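Local coordinates for Mgp-operon protein 3 (Mycoplasma pneumoniae, PDB 6RJ1) that probably helps the bacterium attach to host cells as the extracellular P40/P90 protein, alongside the adhesin P1, at residues A[642-645]-A[646-649]; A[198-201]-A[202-206]; A[119-122]-A[123-127]. One frame throughout, in Å; residues are numbered along the deposited sequence.

Interaction 1 of 3, residues A[642-645]-A[646-649]; sequences SDQK and ATAK
Gln644 meets Thr647 with its aliphatic part and turns its flat carboxamide elsewhere. One face of that amide lies below Asp643 OD1, which stands almost straight above NE2. From there the oxygen lies well out of the plane of the N-H groups, so the 2.8 Å between Asp643 OD1 and Gln644 NE2 does not make a hydrogen bond. Across the turn the touching atoms are Gln644 CG and Thr647 CG2, 3.9 Å apart, and the two side chains run alongside each other in the same direction. In Thr647 the hydroxyl is anti to the backbone N (chi1 -168°), which leaves the methyl between N and the carbonyl carbon and turned back toward Gln644; CG2 comes within 3.5 Å of Gln644 O.

That carbonyl oxygen is the hub of the turn. Thr647 N donates to Gln644 O in a weak bond of 3.3 Å, bent to 133° at the hydrogen, and Ala648 N lies 2.8 Å from Gln644 O. The Ala648 methyl also faces Gln644 O, at 3.3 Å from CB. Lys645 and Ala646 occupy the two central positions of a type I-like beta turn closed by Gln644 and Thr647. A similar turn precedes it, with a weak bond from Lys645 N to Ser642 O, and the chain then straightens at Ala648 to enter strand 650-654. The loop falls within the MgpC adhesin family region.

Lys645 leaves the turn with a chain bent at chi2 and chi3, leaning on Phe515 and Asp517. Asn520 ND2 bonds both Lys645 O and Ala648 O, tying the turn and the residue that follows it to a neighbouring loop, while Lys649 forms a salt bridge with Asp522.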
ATOM      1  N   SER A 642      -3.227 -18.330 -29.163  1.00 67.65           N
ATOM      2  CA  SER A 642      -4.596 -18.666 -29.581  1.00 68.27           C
ATOM      3  C   SER A 642      -4.982 -20.142 -29.390  1.00 74.80           C
ATOM      4  O   SER A 642      -6.062 -20.411 -28.857  1.00 75.58           O
ATOM      5  CB  SER A 642      -4.843 -18.231 -31.024  1.00 71.85           C
ATOM      6  OG  SER A 642      -6.129 -17.651 -31.167  1.00 82.59           O
ATOM      7  N   ASP A 643      -4.101 -21.091 -29.798  1.00 71.20           N
ATOM      8  CA  ASP A 643      -4.345 -22.530 -29.663  1.00 70.58           C
ATOM      9  C   ASP A 643      -4.345 -23.012 -28.198  1.00 75.26           C
ATOM     10  O   ASP A 643      -4.956 -24.041 -27.902  1.00 76.67           O
ATOM     11  CB  ASP A 643      -3.370 -23.348 -30.537  1.00 72.62           C
ATOM     12  CG  ASP A 643      -1.918 -23.431 -30.085  1.00 87.34           C
ATOM     13  OD1 ASP A 643      -1.548 -22.718 -29.128  1.00 89.42           O
ATOM     14  OD2 ASP A 643      -1.154 -24.219 -30.688  1.00 94.46           O
ATOM     15  N   GLN A 644      -3.674 -22.267 -27.288  1.00 70.63           N
ATOM     16  CA  GLN A 644      -3.599 -22.595 -25.860  1.00 70.33           C
ATOM     17  C   GLN A 644      -4.684 -21.923 -24.998  1.00 73.32           C
ATOM     18  O   GLN A 644      -4.716 -22.151 -23.787  1.00 72.69           O
ATOM     19  CB  GLN A 644      -2.205 -22.277 -25.299  1.00 71.88           C
ATOM     20  CG  GLN A 644      -1.350 -23.509 -25.055  1.00 91.17           C
ATOM     21  CD  GLN A 644      -0.522 -23.841 -26.267  1.00114.68           C
ATOM     22  OE1 GLN A 644       0.595 -23.348 -26.436  1.00113.28           O
ATOM     23  NE2 GLN A 644      -1.055 -24.681 -27.143  1.00105.02           N
ATOM     24  N   LYS A 645      -5.571 -21.116 -25.612  1.00 69.27           N
ATOM     25  CA  LYS A 645      -6.622 -20.380 -24.901  1.00 68.97           C
ATOM     26  C   LYS A 645      -7.601 -21.281 -24.119  1.00 74.87           C
ATOM     27  O   LYS A 645      -7.969 -20.939 -23.001  1.00 75.25           O
ATOM     28  CB  LYS A 645      -7.379 -19.427 -25.842  1.00 69.95           C
ATOM     29  CG  LYS A 645      -6.542 -18.229 -26.276  1.00 76.01           C
ATOM     30  CD  LYS A 645      -7.353 -16.956 -26.468  1.00 79.45           C
ATOM     31  CE  LYS A 645      -7.890 -16.787 -27.874  1.00 86.82           C
ATOM     32  NZ  LYS A 645      -8.334 -15.392 -28.132  1.00 96.12           N
ATOM     33  N   ALA A 646      -8.004 -22.418 -24.689  1.00 71.90           N
ATOM     34  CA  ALA A 646      -8.936 -23.340 -24.040  1.00 71.45           C
ATOM     35  C   ALA A 646      -8.302 -24.147 -22.900  1.00 76.05           C
ATOM     36  O   ALA A 646      -9.006 -24.554 -21.977  1.00 75.53           O
ATOM     37  CB  ALA A 646      -9.533 -24.278 -25.071  1.00 71.64           C
ATOM     38  N   THR A 647      -6.980 -24.367 -22.967  1.00 73.22           N
ATOM     39  CA  THR A 647      -6.221 -25.193 -22.026  1.00 72.86           C
ATOM     40  C   THR A 647      -5.312 -24.392 -21.050  1.00 73.27           C
ATOM     41  O   THR A 647      -4.642 -25.000 -20.211  1.00 72.30           O
ATOM     42  CB  THR A 647      -5.436 -26.256 -22.833  1.00 87.43           C
ATOM     43  OG1 THR A 647      -4.919 -27.248 -21.944  1.00 96.27           O
ATOM     44  CG2 THR A 647      -4.313 -25.662 -23.699  1.00 84.08           C
ATOM     45  N   ALA A 648      -5.302 -23.048 -21.158  1.00 67.93           N
ATOM     46  CA  ALA A 648      -4.480 -22.147 -20.339  1.00 66.20           C
ATOM     47  C   ALA A 648      -4.811 -22.218 -18.854  1.00 69.84           C
ATOM     48  O   ALA A 648      -5.979 -22.345 -18.488  1.00 69.65           O
ATOM     49  CB  ALA A 648      -4.608 -20.721 -20.839  1.00 66.41           C
ATOM     50  N   LYS A 649      -3.763 -22.154 -18.001  1.00 65.66           N
ATOM     51  CA  LYS A 649      -3.858 -22.220 -16.541  1.00 64.57           C
ATOM     52  C   LYS A 649      -3.092 -21.057 -15.926  1.00 67.81           C
ATOM     53  O   LYS A 649      -1.904 -21.189 -15.622  1.00 68.43           O
ATOM     54  CB  LYS A 649      -3.308 -23.555 -16.011  1.00 67.02           C
ATOM     55  CG  LYS A 649      -3.952 -24.798 -16.602  1.00 79.22           C
ATOM     56  CD  LYS A 649      -3.134 -26.051 -16.323  1.00 86.03           C
ATOM     57  CE  LYS A 649      -3.193 -27.027 -17.465  1.00 99.67           C
ATOM     58  NZ  LYS A 649      -4.562 -27.568 -17.692  1.00109.92           N
TER

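Interaction 2 of 3, residues A[198-201]-A[202-206]; sequences SSWN and SQRSQ
Ser199 and Trp200 each offer a carbonyl oxygen to two donors one turn further on. Gln203 N bonds Ser199 O at 3.1 Å and also reaches Trp200 O in a weak bond. Arg204 N makes the shorter link, 2.8 Å to Trp200 O. Ser202 OG adds a weak bond to Ser199 O, 3.3 Å long; it points back there because OG lies between the backbone N and the carbonyl carbon (chi1 52°).

Among the flat groups, the Trp200 indole and the Arg204 guanidinium stand nearly perpendicular, their planes 82° apart. Trp200 NE1 and Arg204 NH2 are 3.4 Å apart, and as two donors they do not bond each other; Trp200 NE1 bonds Asn212 O, and Arg204 NH2 reaches the same oxygen in a weak bond. Arg204 CB sits over one face of the indole, Asn201 OD1 lies in the ring plane at its edge, and Asn201 CA covers the centre of one guanidinium face, 4.2 Å above the plane.

In van der Waals contact, Ser199 CB lies 3.9 Å from Gln203 OE1, and both residues rest on Phe192 of helix 187-192. Trp200 is buried against the same helix, and against Leu209 and Pro215.

Ser199 holds the N-cap position but makes no capping bond; its OG is hydrogen-bonded to Gln196 O. These i+3 and i+4 bonds make up a short surface helix, 200-203, of about one turn, with Trp200 on its buried side.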
ATOM      1  N   SER A 198       9.466 -13.774 -37.130  1.00 79.77           N
ATOM      2  CA  SER A 198       9.584 -12.930 -38.325  1.00 79.02           C
ATOM      3  C   SER A 198       8.266 -12.715 -39.094  1.00 82.59           C
ATOM      4  O   SER A 198       8.187 -11.799 -39.917  1.00 83.22           O
ATOM      5  CB  SER A 198      10.654 -13.487 -39.261  1.00 81.75           C
ATOM      6  OG  SER A 198      10.358 -14.814 -39.670  1.00 88.51           O
ATOM      7  N   SER A 199       7.237 -13.543 -38.828  1.00 77.68           N
ATOM      8  CA  SER A 199       5.935 -13.454 -39.495  1.00 76.70           C
ATOM      9  C   SER A 199       4.932 -12.566 -38.738  1.00 77.22           C
ATOM     10  O   SER A 199       3.737 -12.594 -39.046  1.00 76.04           O
ATOM     11  CB  SER A 199       5.368 -14.850 -39.752  1.00 81.32           C
ATOM     12  OG  SER A 199       5.246 -15.594 -38.551  1.00 91.98           O
ATOM     13  N   TRP A 200       5.439 -11.751 -37.781  1.00 71.96           N
ATOM     14  CA  TRP A 200       4.674 -10.819 -36.945  1.00 70.67           C
ATOM     15  C   TRP A 200       3.880  -9.820 -37.788  1.00 76.51           C
ATOM     16  O   TRP A 200       2.662  -9.837 -37.718  1.00 76.66           O
ATOM     17  CB  TRP A 200       5.587 -10.109 -35.923  1.00 68.17           C
ATOM     18  CG  TRP A 200       4.944  -8.984 -35.169  1.00 68.69           C
ATOM     19  CD1 TRP A 200       4.911  -7.668 -35.529  1.00 71.41           C
ATOM     20  CD2 TRP A 200       4.295  -9.063 -33.887  1.00 68.41           C
ATOM     21  NE1 TRP A 200       4.250  -6.928 -34.575  1.00 70.49           N
ATOM     22  CE2 TRP A 200       3.878  -7.757 -33.546  1.00 72.07           C
ATOM     23  CE3 TRP A 200       4.065 -10.106 -32.973  1.00 69.35           C
ATOM     24  CZ2 TRP A 200       3.210  -7.473 -32.347  1.00 71.20           C
ATOM     25  CZ3 TRP A 200       3.392  -9.824 -31.790  1.00 70.53           C
ATOM     26  CH2 TRP A 200       2.974  -8.523 -31.486  1.00 71.04           C
ATOM     27  N   ASN A 201       4.559  -8.985 -38.600  1.00 74.26           N
ATOM     28  CA  ASN A 201       3.966  -7.943 -39.456  1.00 74.66           C
ATOM     29  C   ASN A 201       2.839  -8.414 -40.379  1.00 78.81           C
ATOM     30  O   ASN A 201       1.906  -7.649 -40.626  1.00 78.80           O
ATOM     31  CB  ASN A 201       5.044  -7.256 -40.296  1.00 77.49           C
ATOM     32  CG  ASN A 201       6.142  -6.592 -39.496  1.00107.03           C
ATOM     33  OD1 ASN A 201       5.899  -5.694 -38.671  1.00 92.67           O
ATOM     34  ND2 ASN A 201       7.382  -7.020 -39.734  1.00103.43           N
ATOM     35  N   SER A 202       2.926  -9.645 -40.900  1.00 75.14           N
ATOM     36  CA  SER A 202       1.934 -10.187 -41.828  1.00 75.04           C
ATOM     37  C   SER A 202       0.782 -10.949 -41.170  1.00 79.09           C
ATOM     38  O   SER A 202      -0.289 -11.062 -41.779  1.00 79.71           O
ATOM     39  CB  SER A 202       2.608 -11.062 -42.881  1.00 77.55           C
ATOM     40  OG  SER A 202       3.447 -12.033 -42.277  1.00 85.94           O
ATOM     41  N   GLN A 203       0.995 -11.493 -39.958  1.00 74.18           N
ATOM     42  CA  GLN A 203      -0.024 -12.293 -39.270  1.00 73.47           C
ATOM     43  C   GLN A 203      -0.561 -11.699 -37.960  1.00 75.74           C
ATOM     44  O   GLN A 203      -1.485 -12.284 -37.398  1.00 75.23           O
ATOM     45  CB  GLN A 203       0.483 -13.714 -39.032  1.00 74.81           C
ATOM     46  CG  GLN A 203       0.217 -14.651 -40.193  1.00 93.85           C
ATOM     47  CD  GLN A 203       0.881 -15.984 -39.977  1.00117.49           C
ATOM     48  OE1 GLN A 203       1.882 -16.300 -40.623  1.00113.31           O
ATOM     49  NE2 GLN A 203       0.354 -16.797 -39.065  1.00110.99           N
ATOM     50  N   ARG A 204      -0.024 -10.548 -37.491  1.00 71.36           N
ATOM     51  CA  ARG A 204      -0.476  -9.874 -36.267  1.00 71.18           C
ATOM     52  C   ARG A 204      -1.980  -9.582 -36.281  1.00 76.74           C
ATOM     53  O   ARG A 204      -2.647  -9.757 -35.264  1.00 76.44           O
ATOM     54  CB  ARG A 204       0.338  -8.592 -35.969  1.00 70.55           C
ATOM     55  CG  ARG A 204       0.500  -7.614 -37.135  1.00 77.05           C
ATOM     56  CD  ARG A 204       0.635  -6.191 -36.657  1.00 82.73           C
ATOM     57  NE  ARG A 204       1.044  -5.306 -37.746  1.00 87.39           N
ATOM     58  CZ  ARG A 204       2.107  -4.511 -37.722  1.00 94.76           C
ATOM     59  NH1 ARG A 204       2.396  -3.752 -38.767  1.00 80.31           N
ATOM     60  NH2 ARG A 204       2.947  -4.547 -36.702  1.00 80.82           N
ATOM     61  N   SER A 205      -2.500  -9.180 -37.460  1.00 74.62           N
ATOM     62  CA  SER A 205      -3.890  -8.842 -37.751  1.00 74.88           C
ATOM     63  C   SER A 205      -4.860  -9.976 -37.372  1.00 79.42           C
ATOM     64  O   SER A 205      -5.874  -9.718 -36.705  1.00 79.88           O
ATOM     65  CB  SER A 205      -4.031  -8.484 -39.226  1.00 79.12           C
ATOM     66  OG  SER A 205      -5.311  -7.954 -39.527  1.00 92.05           O
ATOM     67  N   GLN A 206      -4.510 -11.231 -37.749  1.00 74.74           N
ATOM     68  CA  GLN A 206      -5.316 -12.423 -37.464  1.00 74.27           C
ATOM     69  C   GLN A 206      -4.979 -13.077 -36.100  1.00 76.91           C
ATOM     70  O   GLN A 206      -5.358 -14.223 -35.850  1.00 77.49           O
ATOM     71  CB  GLN A 206      -5.256 -13.437 -38.632  1.00 75.55           C
ATOM     72  CG  GLN A 206      -3.910 -14.125 -38.823  1.00 94.20           C
ATOM     73  CD  GLN A 206      -3.548 -14.276 -40.274  1.00118.49           C
ATOM     74  OE1 GLN A 206      -3.496 -13.302 -41.036  1.00113.24           O
ATOM     75  NE2 GLN A 206      -3.265 -15.502 -40.678  1.00114.94           N
TER

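Interaction 3 of 3, residues A[119-122]-A[123-127]; sequences KAAP and RATWV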
ATOM      1  N   LYS A 119     -15.290   3.814  28.079  1.00 78.15           N
ATOM      2  CA  LYS A 119     -16.164   4.930  28.433  1.00 79.40           C
ATOM      3  C   LYS A 119     -15.426   5.822  29.414  1.00 86.39           C
ATOM      4  O   LYS A 119     -14.667   5.307  30.244  1.00 86.38           O
ATOM      5  CB  LYS A 119     -17.520   4.459  28.998  1.00 81.87           C
ATOM      6  CG  LYS A 119     -17.531   3.773  30.367  1.00 96.16           C
ATOM      7  CD  LYS A 119     -18.960   3.635  30.890  1.00106.32           C
ATOM      8  CE  LYS A 119     -19.066   2.636  32.016  1.00115.47           C
ATOM      9  NZ  LYS A 119     -18.946   1.220  31.541  1.00118.72           N
ATOM     10  N   ALA A 120     -15.637   7.138  29.329  1.00 84.46           N
ATOM     11  CA  ALA A 120     -14.983   8.080  30.230  1.00 84.88           C
ATOM     12  C   ALA A 120     -15.490   7.920  31.656  1.00 90.10           C
ATOM     13  O   ALA A 120     -16.649   7.563  31.865  1.00 89.78           O
ATOM     14  CB  ALA A 120     -15.188   9.500  29.747  1.00 85.68           C
ATOM     15  N   ALA A 121     -14.593   8.105  32.624  1.00 88.27           N
ATOM     16  CA  ALA A 121     -14.880   8.007  34.051  1.00 89.24           C
ATOM     17  C   ALA A 121     -14.257   9.222  34.778  1.00 95.22           C
ATOM     18  O   ALA A 121     -13.399   9.885  34.185  1.00 94.60           O
ATOM     19  CB  ALA A 121     -14.325   6.702  34.596  1.00 90.01           C
ATOM     20  N   PRO A 122     -14.660   9.558  36.031  1.00 93.66           N
ATOM     21  CA  PRO A 122     -14.086  10.752  36.691  1.00 94.13           C
ATOM     22  C   PRO A 122     -12.565  10.744  36.877  1.00 98.83           C
ATOM     23  O   PRO A 122     -11.938   9.688  36.771  1.00 98.86           O
ATOM     24  CB  PRO A 122     -14.829  10.818  38.031  1.00 95.72           C
ATOM     25  CG  PRO A 122     -15.361   9.451  38.247  1.00100.02           C
ATOM     26  CD  PRO A 122     -15.686   8.928  36.885  1.00 95.53           C
ATOM     27  N   ARG A 123     -11.979  11.940  37.126  1.00 94.68           N
ATOM     28  CA  ARG A 123     -10.540  12.179  37.313  1.00 94.11           C
ATOM     29  C   ARG A 123      -9.713  11.816  36.050  1.00 96.75           C
ATOM     30  O   ARG A 123      -8.548  11.415  36.155  1.00 96.68           O
ATOM     31  CB  ARG A 123     -10.009  11.492  38.594  1.00 94.60           C
ATOM     32  CG  ARG A 123     -10.513  12.136  39.884  1.00105.79           C
ATOM     33  CD  ARG A 123      -9.890  11.507  41.109  1.00119.63           C
ATOM     34  NE  ARG A 123      -9.892  12.430  42.248  1.00135.75           N
ATOM     35  CZ  ARG A 123      -8.809  13.034  42.733  1.00150.78           C
ATOM     36  NH1 ARG A 123      -8.912  13.863  43.764  1.00138.89           N
ATOM     37  NH2 ARG A 123      -7.615  12.805  42.199  1.00133.52           N
ATOM     38  N   ALA A 124     -10.325  12.011  34.859  1.00 91.69           N
ATOM     39  CA  ALA A 124      -9.779  11.717  33.524  1.00 91.13           C
ATOM     40  C   ALA A 124      -9.292  10.267  33.394  1.00 94.06           C
ATOM     41  O   ALA A 124      -8.150  10.001  33.002  1.00 94.04           O
ATOM     42  CB  ALA A 124      -8.693  12.718  33.132  1.00 91.79           C
ATOM     43  N   THR A 125     -10.177   9.328  33.757  1.00 89.08           N
ATOM     44  CA  THR A 125      -9.910   7.891  33.703  1.00 87.71           C
ATOM     45  C   THR A 125     -10.857   7.225  32.710  1.00 89.09           C
ATOM     46  O   THR A 125     -11.824   7.850  32.267  1.00 87.98           O
ATOM     47  CB  THR A 125      -9.969   7.251  35.101  1.00 90.87           C
ATOM     48  OG1 THR A 125     -11.284   7.379  35.620  1.00 91.74           O
ATOM     49  CG2 THR A 125      -8.955   7.841  36.077  1.00 85.60           C
ATOM     50  N   TRP A 126     -10.564   5.964  32.350  1.00 84.55           N
ATOM     51  CA  TRP A 126     -11.352   5.194  31.388  1.00 83.39           C
ATOM     52  C   TRP A 126     -11.753   3.846  31.946  1.00 87.34           C
ATOM     53  O   TRP A 126     -10.937   3.157  32.557  1.00 87.54           O
ATOM     54  CB  TRP A 126     -10.580   5.022  30.075  1.00 81.35           C
ATOM     55  CG  TRP A 126     -10.276   6.320  29.396  1.00 81.82           C
ATOM     56  CD1 TRP A 126      -9.144   7.066  29.523  1.00 84.45           C
ATOM     57  CD2 TRP A 126     -11.142   7.049  28.520  1.00 81.62           C
ATOM     58  NE1 TRP A 126      -9.243   8.209  28.768  1.00 83.75           N
ATOM     59  CE2 TRP A 126     -10.458   8.221  28.135  1.00 85.29           C
ATOM     60  CE3 TRP A 126     -12.425   6.813  27.999  1.00 82.74           C
ATOM     61  CZ2 TRP A 126     -11.016   9.160  27.259  1.00 84.51           C
ATOM     62  CZ3 TRP A 126     -12.985   7.751  27.146  1.00 84.16           C
ATOM     63  CH2 TRP A 126     -12.279   8.902  26.773  1.00 84.73           C
ATOM     64  N   VAL A 127     -13.017   3.471  31.717  1.00 83.31           N
ATOM     65  CA  VAL A 127     -13.609   2.200  32.138  1.00 82.74           C
ATOM     66  C   VAL A 127     -13.815   1.363  30.876  1.00 85.04           C
ATOM     67  O   VAL A 127     -14.260   1.905  29.864  1.00 85.20           O
ATOM     68  CB  VAL A 127     -14.935   2.449  32.923  1.00 86.50           C
ATOM     69  CG1 VAL A 127     -15.734   1.167  33.127  1.00 86.16           C
ATOM     70  CG2 VAL A 127     -14.651   3.106  34.264  1.00 86.18           C
TER
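Lys119 and Val127 are joined by two backbone bonds, Lys119 N to Val127 O at 2.8 Å and Val127 N to Lys119 O at 2.9 Å, the latter almost straight (178°). Nearer the bend, Ala121 N donates to Thr125 O at 2.8 Å, while the return bond from Thr125 N to Ala121 O stretches to 3.3 Å. Thr125 OG1 donates to Pro122 O at 2.7 Å, its hydroxyl placed between the backbone N and the carbonyl carbon (chi1 63°), a torsion that turns OG1 across the loop to the Pro122 carbonyl.

The arrangement is a beta hairpin with a three-residue loop, Pro122-Arg123-Ala124, in which Arg123 and Ala124 both take left-handed backbone conformations. It connects strands 114-121 and 125-135 of a mixed sheet.

Ala120 and Trp126 form the non-hydrogen-bonded pair between. On their face the indole reaches back over the partner strand, with Trp126 CZ3 3.8 Å from Ala120 CB. On the opposite face Ala121 CB meets Val127 CG2 diagonally at 3.6 Å, and the Lys119 chain runs alongside Val127, its NZ extending toward Glu129 in a long, weak ion pair.

Along the chain the order is interaction 3, interaction 2, interaction 1. Interactions 1 and 2 lie on the same side of the molecule, their centres about 20 Å apart and their nearest atoms about 6 Å apart, without touching. Residues 642-649 lead into strand 650-654 of a mixed, branched sheet, whereas 198-206 centre on the short helix 200-203, so parts of the chain far apart in sequence lie near each other at that end. Interaction 3 lies across the chain's centre, about 65 Å and 75 Å from the centres of interactions 1 and 2, at a bend of a different, eight-stranded mixed sheet. All three are local contacts at the surface: a turn, a short helix and a hairpin end.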